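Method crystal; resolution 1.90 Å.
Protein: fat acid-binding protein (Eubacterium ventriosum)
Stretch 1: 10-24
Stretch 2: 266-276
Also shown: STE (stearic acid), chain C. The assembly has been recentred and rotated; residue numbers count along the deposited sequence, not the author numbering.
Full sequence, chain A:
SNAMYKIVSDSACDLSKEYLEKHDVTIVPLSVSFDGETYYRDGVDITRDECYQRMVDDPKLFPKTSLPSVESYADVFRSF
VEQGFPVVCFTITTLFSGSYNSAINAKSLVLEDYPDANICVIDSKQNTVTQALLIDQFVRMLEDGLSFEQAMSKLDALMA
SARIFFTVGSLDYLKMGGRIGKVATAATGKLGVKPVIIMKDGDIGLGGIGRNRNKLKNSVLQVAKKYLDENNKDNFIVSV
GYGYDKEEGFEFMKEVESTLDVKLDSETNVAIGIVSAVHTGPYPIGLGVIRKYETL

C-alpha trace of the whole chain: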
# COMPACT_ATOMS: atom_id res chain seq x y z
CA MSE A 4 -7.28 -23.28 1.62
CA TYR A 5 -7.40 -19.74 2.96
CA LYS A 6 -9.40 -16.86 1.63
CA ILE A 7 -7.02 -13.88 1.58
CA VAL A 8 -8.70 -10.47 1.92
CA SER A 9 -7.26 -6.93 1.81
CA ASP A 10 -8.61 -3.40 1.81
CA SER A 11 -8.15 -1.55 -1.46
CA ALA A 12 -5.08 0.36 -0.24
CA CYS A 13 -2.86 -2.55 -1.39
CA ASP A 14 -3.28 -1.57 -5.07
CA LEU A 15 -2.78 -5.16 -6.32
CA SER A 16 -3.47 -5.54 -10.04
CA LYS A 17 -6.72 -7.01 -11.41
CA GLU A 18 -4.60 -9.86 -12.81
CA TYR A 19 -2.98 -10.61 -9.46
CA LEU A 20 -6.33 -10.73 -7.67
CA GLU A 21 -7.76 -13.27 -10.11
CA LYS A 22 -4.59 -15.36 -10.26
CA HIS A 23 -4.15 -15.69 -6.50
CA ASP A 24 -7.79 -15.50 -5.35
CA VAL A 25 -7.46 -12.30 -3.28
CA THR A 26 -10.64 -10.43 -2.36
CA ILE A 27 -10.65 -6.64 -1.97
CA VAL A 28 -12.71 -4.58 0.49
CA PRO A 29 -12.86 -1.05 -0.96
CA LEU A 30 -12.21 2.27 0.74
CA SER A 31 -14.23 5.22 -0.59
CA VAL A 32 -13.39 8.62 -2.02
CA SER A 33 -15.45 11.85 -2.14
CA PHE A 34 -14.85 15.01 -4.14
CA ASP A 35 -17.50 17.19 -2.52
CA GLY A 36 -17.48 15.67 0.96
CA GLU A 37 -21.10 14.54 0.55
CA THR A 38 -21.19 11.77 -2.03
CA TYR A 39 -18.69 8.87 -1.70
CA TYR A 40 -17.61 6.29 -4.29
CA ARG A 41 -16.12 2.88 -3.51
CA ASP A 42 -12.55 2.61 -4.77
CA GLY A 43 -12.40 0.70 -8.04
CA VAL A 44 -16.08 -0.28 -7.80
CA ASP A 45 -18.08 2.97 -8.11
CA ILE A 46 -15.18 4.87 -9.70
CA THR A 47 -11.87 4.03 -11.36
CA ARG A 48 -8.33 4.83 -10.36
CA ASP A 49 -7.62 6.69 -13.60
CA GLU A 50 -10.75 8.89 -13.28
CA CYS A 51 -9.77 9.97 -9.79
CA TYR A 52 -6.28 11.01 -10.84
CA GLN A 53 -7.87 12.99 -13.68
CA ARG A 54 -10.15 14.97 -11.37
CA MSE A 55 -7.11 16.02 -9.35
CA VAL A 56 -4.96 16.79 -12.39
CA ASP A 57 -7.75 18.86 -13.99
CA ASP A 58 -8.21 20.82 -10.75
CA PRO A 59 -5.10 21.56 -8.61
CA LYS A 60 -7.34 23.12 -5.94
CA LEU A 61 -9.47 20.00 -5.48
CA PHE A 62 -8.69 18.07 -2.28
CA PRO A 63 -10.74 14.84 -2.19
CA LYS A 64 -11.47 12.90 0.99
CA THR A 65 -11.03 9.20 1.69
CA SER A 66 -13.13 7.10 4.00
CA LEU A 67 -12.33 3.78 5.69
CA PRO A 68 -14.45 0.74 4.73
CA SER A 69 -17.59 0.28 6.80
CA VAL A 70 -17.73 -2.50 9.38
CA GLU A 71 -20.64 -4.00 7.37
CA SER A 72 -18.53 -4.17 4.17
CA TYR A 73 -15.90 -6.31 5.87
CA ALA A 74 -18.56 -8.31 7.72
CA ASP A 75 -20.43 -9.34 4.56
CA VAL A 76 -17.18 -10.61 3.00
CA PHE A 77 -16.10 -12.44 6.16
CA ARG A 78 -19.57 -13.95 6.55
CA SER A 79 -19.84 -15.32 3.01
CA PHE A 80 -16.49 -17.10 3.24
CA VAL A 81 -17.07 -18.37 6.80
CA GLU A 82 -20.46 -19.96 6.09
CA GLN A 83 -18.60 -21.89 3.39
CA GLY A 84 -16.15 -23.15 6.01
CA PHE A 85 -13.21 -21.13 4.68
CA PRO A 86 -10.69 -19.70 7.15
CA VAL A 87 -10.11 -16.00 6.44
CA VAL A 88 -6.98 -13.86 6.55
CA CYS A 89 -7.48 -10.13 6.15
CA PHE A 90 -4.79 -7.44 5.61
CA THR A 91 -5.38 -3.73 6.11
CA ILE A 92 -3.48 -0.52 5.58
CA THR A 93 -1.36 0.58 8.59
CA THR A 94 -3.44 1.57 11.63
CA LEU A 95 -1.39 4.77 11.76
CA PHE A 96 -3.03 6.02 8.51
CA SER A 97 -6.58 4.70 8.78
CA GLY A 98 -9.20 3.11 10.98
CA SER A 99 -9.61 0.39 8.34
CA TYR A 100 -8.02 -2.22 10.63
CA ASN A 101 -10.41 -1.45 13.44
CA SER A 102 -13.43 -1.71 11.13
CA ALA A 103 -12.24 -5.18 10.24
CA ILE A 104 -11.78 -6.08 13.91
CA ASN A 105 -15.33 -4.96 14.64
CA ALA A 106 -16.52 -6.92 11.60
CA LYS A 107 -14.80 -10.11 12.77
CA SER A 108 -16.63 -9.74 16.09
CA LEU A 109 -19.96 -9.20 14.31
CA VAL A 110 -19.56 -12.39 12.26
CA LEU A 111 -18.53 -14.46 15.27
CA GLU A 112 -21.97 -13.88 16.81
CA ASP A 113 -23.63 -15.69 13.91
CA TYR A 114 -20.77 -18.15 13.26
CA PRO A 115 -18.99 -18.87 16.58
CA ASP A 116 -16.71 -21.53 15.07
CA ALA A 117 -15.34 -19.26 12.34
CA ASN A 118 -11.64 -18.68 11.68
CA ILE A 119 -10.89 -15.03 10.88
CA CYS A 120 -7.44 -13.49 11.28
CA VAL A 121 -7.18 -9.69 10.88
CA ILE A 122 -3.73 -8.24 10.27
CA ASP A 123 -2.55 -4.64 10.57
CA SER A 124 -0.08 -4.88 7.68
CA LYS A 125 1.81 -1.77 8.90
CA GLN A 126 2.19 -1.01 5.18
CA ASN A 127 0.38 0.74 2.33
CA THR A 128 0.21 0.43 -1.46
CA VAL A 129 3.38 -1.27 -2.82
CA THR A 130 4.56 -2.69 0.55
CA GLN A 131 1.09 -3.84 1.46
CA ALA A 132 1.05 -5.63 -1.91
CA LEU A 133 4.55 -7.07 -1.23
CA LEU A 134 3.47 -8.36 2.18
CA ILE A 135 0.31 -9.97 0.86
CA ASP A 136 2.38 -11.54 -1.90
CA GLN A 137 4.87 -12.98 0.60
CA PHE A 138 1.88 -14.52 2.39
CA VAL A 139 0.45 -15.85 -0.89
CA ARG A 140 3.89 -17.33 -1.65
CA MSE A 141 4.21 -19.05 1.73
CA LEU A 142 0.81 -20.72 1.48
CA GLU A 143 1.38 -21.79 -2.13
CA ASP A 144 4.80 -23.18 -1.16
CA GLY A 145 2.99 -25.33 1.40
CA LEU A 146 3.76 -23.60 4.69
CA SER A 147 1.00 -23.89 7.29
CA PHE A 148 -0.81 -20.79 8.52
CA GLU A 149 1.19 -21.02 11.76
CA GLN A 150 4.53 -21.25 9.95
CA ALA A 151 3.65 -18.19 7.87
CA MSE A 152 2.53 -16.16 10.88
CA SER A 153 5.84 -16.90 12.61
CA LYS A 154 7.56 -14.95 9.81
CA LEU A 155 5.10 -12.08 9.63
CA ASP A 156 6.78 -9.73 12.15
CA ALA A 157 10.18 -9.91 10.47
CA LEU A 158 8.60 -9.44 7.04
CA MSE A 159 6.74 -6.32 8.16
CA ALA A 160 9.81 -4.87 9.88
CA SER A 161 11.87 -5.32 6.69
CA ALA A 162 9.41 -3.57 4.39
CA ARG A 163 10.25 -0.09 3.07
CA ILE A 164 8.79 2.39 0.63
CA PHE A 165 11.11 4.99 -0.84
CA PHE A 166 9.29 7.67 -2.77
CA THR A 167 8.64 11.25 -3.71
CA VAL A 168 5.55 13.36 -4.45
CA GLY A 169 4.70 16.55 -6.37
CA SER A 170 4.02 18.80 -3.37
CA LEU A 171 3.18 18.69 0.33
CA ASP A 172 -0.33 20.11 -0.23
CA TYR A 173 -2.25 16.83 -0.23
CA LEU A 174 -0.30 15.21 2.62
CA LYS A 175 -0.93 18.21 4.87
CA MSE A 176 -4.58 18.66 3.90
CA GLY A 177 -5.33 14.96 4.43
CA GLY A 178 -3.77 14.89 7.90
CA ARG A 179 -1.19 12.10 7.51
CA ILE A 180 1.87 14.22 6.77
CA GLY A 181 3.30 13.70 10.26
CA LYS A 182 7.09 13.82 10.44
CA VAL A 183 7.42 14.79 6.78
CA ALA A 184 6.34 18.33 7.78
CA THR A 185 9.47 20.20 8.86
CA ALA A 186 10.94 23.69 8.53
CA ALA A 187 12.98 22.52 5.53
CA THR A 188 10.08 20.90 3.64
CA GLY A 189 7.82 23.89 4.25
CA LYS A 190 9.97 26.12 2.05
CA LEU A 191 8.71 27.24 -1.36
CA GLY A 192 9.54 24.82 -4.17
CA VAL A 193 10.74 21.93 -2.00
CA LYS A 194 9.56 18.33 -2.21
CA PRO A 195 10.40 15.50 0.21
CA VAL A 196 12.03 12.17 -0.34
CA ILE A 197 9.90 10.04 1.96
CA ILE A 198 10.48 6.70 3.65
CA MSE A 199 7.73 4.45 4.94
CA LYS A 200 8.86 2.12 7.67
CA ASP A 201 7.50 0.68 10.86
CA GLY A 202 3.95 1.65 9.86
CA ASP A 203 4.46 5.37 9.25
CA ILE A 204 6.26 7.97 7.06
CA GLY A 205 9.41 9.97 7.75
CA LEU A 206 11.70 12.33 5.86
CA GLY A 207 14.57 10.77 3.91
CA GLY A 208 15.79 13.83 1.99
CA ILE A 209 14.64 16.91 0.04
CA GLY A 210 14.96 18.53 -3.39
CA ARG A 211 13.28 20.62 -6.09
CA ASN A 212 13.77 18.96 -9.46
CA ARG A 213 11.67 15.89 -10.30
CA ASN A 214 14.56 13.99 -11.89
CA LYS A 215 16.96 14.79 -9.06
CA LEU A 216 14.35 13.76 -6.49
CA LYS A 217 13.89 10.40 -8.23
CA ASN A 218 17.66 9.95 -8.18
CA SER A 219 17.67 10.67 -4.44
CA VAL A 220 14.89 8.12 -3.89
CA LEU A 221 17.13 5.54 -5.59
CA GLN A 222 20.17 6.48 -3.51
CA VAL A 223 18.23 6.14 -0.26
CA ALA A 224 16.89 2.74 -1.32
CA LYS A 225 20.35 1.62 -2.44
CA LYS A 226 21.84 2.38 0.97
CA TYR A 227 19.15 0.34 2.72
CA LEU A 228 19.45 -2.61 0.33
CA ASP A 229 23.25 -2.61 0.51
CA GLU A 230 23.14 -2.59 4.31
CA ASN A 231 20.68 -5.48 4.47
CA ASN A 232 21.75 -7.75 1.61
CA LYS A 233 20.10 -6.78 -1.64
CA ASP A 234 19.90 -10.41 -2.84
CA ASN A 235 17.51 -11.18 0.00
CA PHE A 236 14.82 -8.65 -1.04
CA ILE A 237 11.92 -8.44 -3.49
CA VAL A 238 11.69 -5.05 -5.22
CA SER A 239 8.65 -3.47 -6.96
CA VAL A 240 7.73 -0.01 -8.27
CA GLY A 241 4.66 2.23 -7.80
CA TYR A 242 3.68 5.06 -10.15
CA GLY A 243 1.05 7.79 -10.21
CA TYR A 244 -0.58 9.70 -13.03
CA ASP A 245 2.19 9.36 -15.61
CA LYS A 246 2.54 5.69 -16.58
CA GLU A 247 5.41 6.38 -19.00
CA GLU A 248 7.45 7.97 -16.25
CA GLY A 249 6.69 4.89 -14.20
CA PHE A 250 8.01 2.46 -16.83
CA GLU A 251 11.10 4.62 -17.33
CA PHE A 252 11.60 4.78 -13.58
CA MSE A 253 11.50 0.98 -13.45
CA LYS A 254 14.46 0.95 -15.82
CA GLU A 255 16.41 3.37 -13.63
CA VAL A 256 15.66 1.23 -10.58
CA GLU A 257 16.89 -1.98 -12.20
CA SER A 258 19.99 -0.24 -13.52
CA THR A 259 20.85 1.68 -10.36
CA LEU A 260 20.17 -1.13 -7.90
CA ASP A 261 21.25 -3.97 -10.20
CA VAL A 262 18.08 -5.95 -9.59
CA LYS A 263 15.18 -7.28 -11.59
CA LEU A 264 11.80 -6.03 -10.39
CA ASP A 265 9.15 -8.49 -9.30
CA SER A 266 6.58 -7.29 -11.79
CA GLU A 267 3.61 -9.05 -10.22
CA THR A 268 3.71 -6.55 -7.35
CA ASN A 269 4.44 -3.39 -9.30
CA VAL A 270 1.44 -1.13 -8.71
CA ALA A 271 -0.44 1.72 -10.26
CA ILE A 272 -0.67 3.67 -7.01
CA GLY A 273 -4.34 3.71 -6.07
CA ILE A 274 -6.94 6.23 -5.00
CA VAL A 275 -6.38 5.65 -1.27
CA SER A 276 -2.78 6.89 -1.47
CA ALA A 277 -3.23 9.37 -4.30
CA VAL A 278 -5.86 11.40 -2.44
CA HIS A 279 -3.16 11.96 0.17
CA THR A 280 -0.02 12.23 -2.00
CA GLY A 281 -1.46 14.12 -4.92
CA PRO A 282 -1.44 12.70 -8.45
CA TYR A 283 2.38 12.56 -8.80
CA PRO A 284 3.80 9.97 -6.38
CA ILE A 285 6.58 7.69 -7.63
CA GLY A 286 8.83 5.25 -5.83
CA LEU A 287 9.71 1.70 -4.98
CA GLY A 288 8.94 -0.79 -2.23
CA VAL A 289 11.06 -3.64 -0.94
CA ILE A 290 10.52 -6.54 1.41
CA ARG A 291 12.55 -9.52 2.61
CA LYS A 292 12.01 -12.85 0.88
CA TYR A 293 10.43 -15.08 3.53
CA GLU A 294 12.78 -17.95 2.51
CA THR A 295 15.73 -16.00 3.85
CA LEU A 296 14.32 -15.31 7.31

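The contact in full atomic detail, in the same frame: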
# COMPACT_ATOMS: atom_id res chain seq x y z
N ASP A 10 -7.93 -4.63 2.19
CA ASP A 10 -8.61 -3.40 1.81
C ASP A 10 -7.95 -2.88 0.55
O ASP A 10 -6.85 -3.33 0.17
CB ASP A 10 -8.65 -2.37 2.96
CG ASP A 10 -7.26 -1.84 3.35
OD1 ASP A 10 -6.35 -1.87 2.51
OD2 ASP A 10 -7.10 -1.38 4.51
N SER A 11 -8.61 -1.95 -0.13
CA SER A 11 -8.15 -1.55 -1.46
C SER A 11 -6.88 -0.71 -1.47
O SER A 11 -6.40 -0.32 -2.54
CB SER A 11 -9.27 -0.82 -2.22
OG SER A 11 -9.70 0.32 -1.49
N ALA A 12 -6.31 -0.44 -0.30
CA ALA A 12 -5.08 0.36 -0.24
C ALA A 12 -3.88 -0.40 -0.81
O ALA A 12 -2.86 0.21 -1.11
CB ALA A 12 -4.77 0.83 1.20
N CYS A 13 -4.00 -1.73 -0.95
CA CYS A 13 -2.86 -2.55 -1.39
C CYS A 13 -2.53 -2.36 -2.88
O CYS A 13 -1.41 -2.62 -3.32
CB CYS A 13 -3.12 -4.04 -1.10
SG CYS A 13 -4.40 -4.80 -2.18
N ASP A 14 -3.51 -1.91 -3.66
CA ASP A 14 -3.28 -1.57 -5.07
C ASP A 14 -2.83 -2.76 -5.96
O ASP A 14 -2.24 -2.56 -7.02
CB ASP A 14 -2.25 -0.43 -5.20
CG ASP A 14 -2.74 0.87 -4.60
OD1 ASP A 14 -3.98 1.06 -4.53
OD2 ASP A 14 -1.90 1.72 -4.21
N LEU A 15 -3.11 -3.98 -5.52
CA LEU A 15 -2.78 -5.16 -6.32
C LEU A 15 -3.53 -5.15 -7.64
O LEU A 15 -4.69 -4.77 -7.69
CB LEU A 15 -3.08 -6.44 -5.53
CG LEU A 15 -2.04 -6.80 -4.48
CD1 LEU A 15 -2.63 -7.77 -3.46
CD2 LEU A 15 -0.78 -7.39 -5.14
N SER A 16 -2.86 -5.56 -8.71
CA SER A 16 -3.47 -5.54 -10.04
C SER A 16 -4.69 -6.46 -10.17
O SER A 16 -4.81 -7.46 -9.45
CB SER A 16 -2.44 -5.94 -11.10
OG SER A 16 -2.32 -7.35 -11.19
N LYS A 17 -5.59 -6.13 -11.10
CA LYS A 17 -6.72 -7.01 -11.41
C LYS A 17 -6.25 -8.44 -11.68
O LYS A 17 -6.83 -9.39 -11.17
CB LYS A 17 -7.49 -6.49 -12.63
CG LYS A 17 -8.33 -5.26 -12.36
CD LYS A 17 -9.48 -5.57 -11.41
CE LYS A 17 -10.41 -4.37 -11.26
NZ LYS A 17 -11.08 -4.01 -12.55
N GLU A 18 -5.19 -8.56 -12.48
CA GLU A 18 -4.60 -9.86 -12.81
C GLU A 18 -4.17 -10.63 -11.57
O GLU A 18 -4.39 -11.84 -11.48
CB GLU A 18 -3.36 -9.69 -13.68
CG GLU A 18 -3.59 -9.19 -15.09
CD GLU A 18 -2.31 -9.28 -15.92
OE1 GLU A 18 -1.30 -9.81 -15.39
OE2 GLU A 18 -2.32 -8.83 -17.08
N TYR A 19 -3.52 -9.95 -10.64
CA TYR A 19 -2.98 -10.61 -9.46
C TYR A 19 -4.13 -11.15 -8.63
O TYR A 19 -4.07 -12.28 -8.13
CB TYR A 19 -2.15 -9.64 -8.62
CG TYR A 19 -1.46 -10.32 -7.46
CD1 TYR A 19 -0.11 -10.63 -7.52
CD2 TYR A 19 -2.18 -10.67 -6.32
CE1 TYR A 19 0.53 -11.25 -6.45
CE2 TYR A 19 -1.56 -11.30 -5.26
CZ TYR A 19 -0.21 -11.59 -5.33
OH TYR A 19 0.39 -12.22 -4.26
N LEU A 20 -5.18 -10.35 -8.48
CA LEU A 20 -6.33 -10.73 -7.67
C LEU A 20 -6.98 -12.01 -8.20
O LEU A 20 -7.31 -12.91 -7.42
CB LEU A 20 -7.36 -9.59 -7.62
CG LEU A 20 -6.84 -8.29 -7.00
CD1 LEU A 20 -7.91 -7.22 -7.07
CD2 LEU A 20 -6.40 -8.52 -5.57
N GLU A 21 -7.17 -12.08 -9.51
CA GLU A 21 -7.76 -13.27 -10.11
C GLU A 21 -6.84 -14.48 -9.97
O GLU A 21 -7.26 -15.56 -9.57
CB GLU A 21 -8.11 -13.03 -11.57
CG GLU A 21 -8.72 -14.25 -12.26
CD GLU A 21 -9.32 -13.93 -13.61
OE1 GLU A 21 -8.58 -13.99 -14.62
OE2 GLU A 21 -10.53 -13.63 -13.66
N LYS A 22 -5.57 -14.28 -10.30
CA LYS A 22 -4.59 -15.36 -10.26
C LYS A 22 -4.47 -16.01 -8.89
O LYS A 22 -4.43 -17.23 -8.78
CB LYS A 22 -3.23 -14.86 -10.71
CG LYS A 22 -2.17 -15.94 -10.73
CD LYS A 22 -0.90 -15.39 -11.34
CE LYS A 22 0.20 -16.43 -11.40
NZ LYS A 22 1.48 -15.76 -11.73
N HIS A 23 -4.42 -15.18 -7.84
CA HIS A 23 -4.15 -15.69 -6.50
C HIS A 23 -5.36 -15.70 -5.56
O HIS A 23 -5.22 -15.91 -4.36
CB HIS A 23 -3.02 -14.89 -5.86
CG HIS A 23 -1.73 -14.97 -6.62
ND1 HIS A 23 -0.95 -16.10 -6.64
CD2 HIS A 23 -1.08 -14.04 -7.36
CE1 HIS A 23 0.13 -15.88 -7.37
NE2 HIS A 23 0.07 -14.63 -7.81
N ASP A 24 -6.55 -15.46 -6.11
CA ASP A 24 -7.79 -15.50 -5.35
C ASP A 24 -7.80 -14.57 -4.13
O ASP A 24 -8.11 -14.99 -3.01
CB ASP A 24 -8.10 -16.94 -4.92
CG ASP A 24 -9.52 -17.12 -4.44
OD1 ASP A 24 -10.39 -16.35 -4.90
OD2 ASP A 24 -9.77 -18.03 -3.62
N SER A 266 7.59 -8.07 -11.09
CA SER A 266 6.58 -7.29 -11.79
C SER A 266 5.17 -7.55 -11.30
O SER A 266 4.29 -6.70 -11.45
CB SER A 266 6.69 -7.50 -13.30
OG SER A 266 6.60 -8.88 -13.61
N GLU A 267 4.94 -8.72 -10.71
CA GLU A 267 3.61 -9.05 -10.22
C GLU A 267 3.12 -8.03 -9.20
O GLU A 267 1.92 -7.75 -9.11
CB GLU A 267 3.57 -10.45 -9.61
CG GLU A 267 3.21 -11.56 -10.57
CD GLU A 267 2.62 -12.78 -9.86
OE1 GLU A 267 1.48 -13.16 -10.19
OE2 GLU A 267 3.29 -13.34 -8.97
N THR A 268 4.05 -7.48 -8.43
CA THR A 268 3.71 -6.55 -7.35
C THR A 268 4.06 -5.09 -7.63
O THR A 268 4.02 -4.26 -6.73
CB THR A 268 4.29 -7.00 -5.99
OG1 THR A 268 5.64 -7.47 -6.18
CG2 THR A 268 3.43 -8.13 -5.41
N ASN A 269 4.42 -4.78 -8.87
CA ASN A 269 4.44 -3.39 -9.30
C ASN A 269 3.00 -2.89 -9.17
O ASN A 269 2.08 -3.66 -9.38
CB ASN A 269 4.88 -3.27 -10.76
CG ASN A 269 6.37 -3.49 -10.95
OD1 ASN A 269 7.13 -3.50 -9.98
ND2 ASN A 269 6.80 -3.66 -12.20
N VAL A 270 2.81 -1.63 -8.83
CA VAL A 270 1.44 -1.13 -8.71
C VAL A 270 1.23 0.21 -9.38
O VAL A 270 2.12 1.06 -9.39
CB VAL A 270 1.00 -1.01 -7.24
CG1 VAL A 270 0.93 -2.39 -6.58
CG2 VAL A 270 1.93 -0.04 -6.47
N ALA A 271 0.03 0.40 -9.93
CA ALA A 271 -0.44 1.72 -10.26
C ALA A 271 -1.00 2.25 -8.95
O ALA A 271 -2.03 1.76 -8.46
CB ALA A 271 -1.53 1.66 -11.33
N ILE A 272 -0.32 3.22 -8.35
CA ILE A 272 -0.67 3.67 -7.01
C ILE A 272 -2.14 4.07 -7.00
O ILE A 272 -2.60 4.80 -7.89
CB ILE A 272 0.22 4.81 -6.57
CG1 ILE A 272 1.67 4.30 -6.48
CG2 ILE A 272 -0.23 5.38 -5.23
CD1 ILE A 272 2.68 5.42 -6.36
N GLY A 273 -2.89 3.55 -6.04
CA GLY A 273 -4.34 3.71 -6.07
C GLY A 273 -4.87 4.98 -5.45
O GLY A 273 -4.13 5.80 -4.90
N ILE A 274 -6.19 5.12 -5.55
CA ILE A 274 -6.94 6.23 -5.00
C ILE A 274 -6.66 6.50 -3.53
O ILE A 274 -6.48 7.65 -3.13
CB ILE A 274 -8.44 5.95 -5.19
CG1 ILE A 274 -8.78 6.02 -6.68
CG2 ILE A 274 -9.28 6.91 -4.36
CD1 ILE A 274 -10.26 5.68 -7.01
N VAL A 275 -6.63 5.45 -2.71
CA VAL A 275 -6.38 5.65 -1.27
C VAL A 275 -5.11 6.49 -1.01
O VAL A 275 -5.12 7.45 -0.24
CB VAL A 275 -6.28 4.31 -0.51
CG1 VAL A 275 -5.88 4.55 0.95
CG2 VAL A 275 -7.60 3.54 -0.60
N SER A 276 -4.00 6.13 -1.65
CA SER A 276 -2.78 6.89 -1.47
C SER A 276 -2.79 8.21 -2.22
O SER A 276 -2.33 9.24 -1.71
CB SER A 276 -1.54 6.08 -1.91
OG SER A 276 -1.35 4.97 -1.07
C1 STE C . -9.02 6.55 5.35
O1 STE C . -9.22 5.90 6.34
O2 STE C . -9.67 7.53 5.16
C2 STE C . -7.80 6.23 4.47
C3 STE C . -6.62 7.19 4.80
C4 STE C . -5.44 6.93 3.82
C5 STE C . -4.17 7.69 4.28
C6 STE C . -3.03 7.46 3.26
C7 STE C . -1.78 8.29 3.63
C8 STE C . -0.63 7.90 2.66
C9 STE C . 0.65 8.71 2.96
C10 STE C . 1.73 8.34 1.91
C11 STE C . 2.32 6.97 2.27
C12 STE C . 2.36 5.94 1.12
C13 STE C . 2.38 6.54 -0.29
C14 STE C . 3.49 5.78 -1.08
C15 STE C . 3.34 6.01 -2.60
C16 STE C . 4.66 5.56 -3.29
C17 STE C . 4.59 4.05 -3.60
C18 STE C . 5.81 3.61 -4.45
O HOH W 1 -3.02 2.99 -1.92
O HOH W 2 -1.95 -1.84 -9.60
O HOH W 3 -6.25 2.44 -3.49
O HOH W 4 0.01 -5.75 -8.51
O HOH W 5 0.28 -8.35 -11.08

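The two stretches meet through residues at least 244 positions apart in sequence and run antiparallel in register: Ala12 lies nearest Val275, Asp14 nearest Gly273 and Tyr19 nearest Glu267. Together they bury 561 Å², with apolar packing at one end, charge pairing at the other and several waters between.

Stretch 1 opens with a short 3-10 turn, steadied where Ala12 N donates to Asp10 OD1 (3.2 Å). The small methyl of Ala12 lets Val275 come close, CB to CG1 3.9 Å, and the same Val275 CG1 lies 3.8 Å from C4 of the stearic acid, so this valine touches both the turn and the lipid, as suits a fatty acid-binding protein.

Asp14 is the polar centre. Its CA-to-CB bond points toward stretch 2, and OD2 accepts a hydrogen bond from Gly273 N (2.8 Å), a backbone amide at the N-cap position of the helix beginning at Ile274. Glycine fits here because an ideal CB would sit 2.0 Å from Asp14 OD1, a clash. Water 1 donates to both Ala12 O and Asp14 OD2, and hydrogen-bonds to Ser276 OG as well. Water 2 links the backbones, donating to Asp14 O (2.7 Å) and accepting from Ala271 N (3.0 Å). Beside it, Val270 CG1 packs 3.2 Å from Asp14 O.

Leu15 turns its CD2 to within 4.3 Å of Thr268 CG2. Ser16 then caps the next helix, its OG accepting from Tyr19 N (2.9 Å), while water 4 carries Ser16 N to Glu267 O and Asn269 O. On that helix, Tyr19 lays CD1 3.9 Å from Glu267 O. One turn further on, Glu267 OE1 gathers two donors: Lys22 NZ, extended in all-t rotamers, forms a salt bridge at 3.0 Å, and His23 NE2 donates in its ring plane at 3.1 Å.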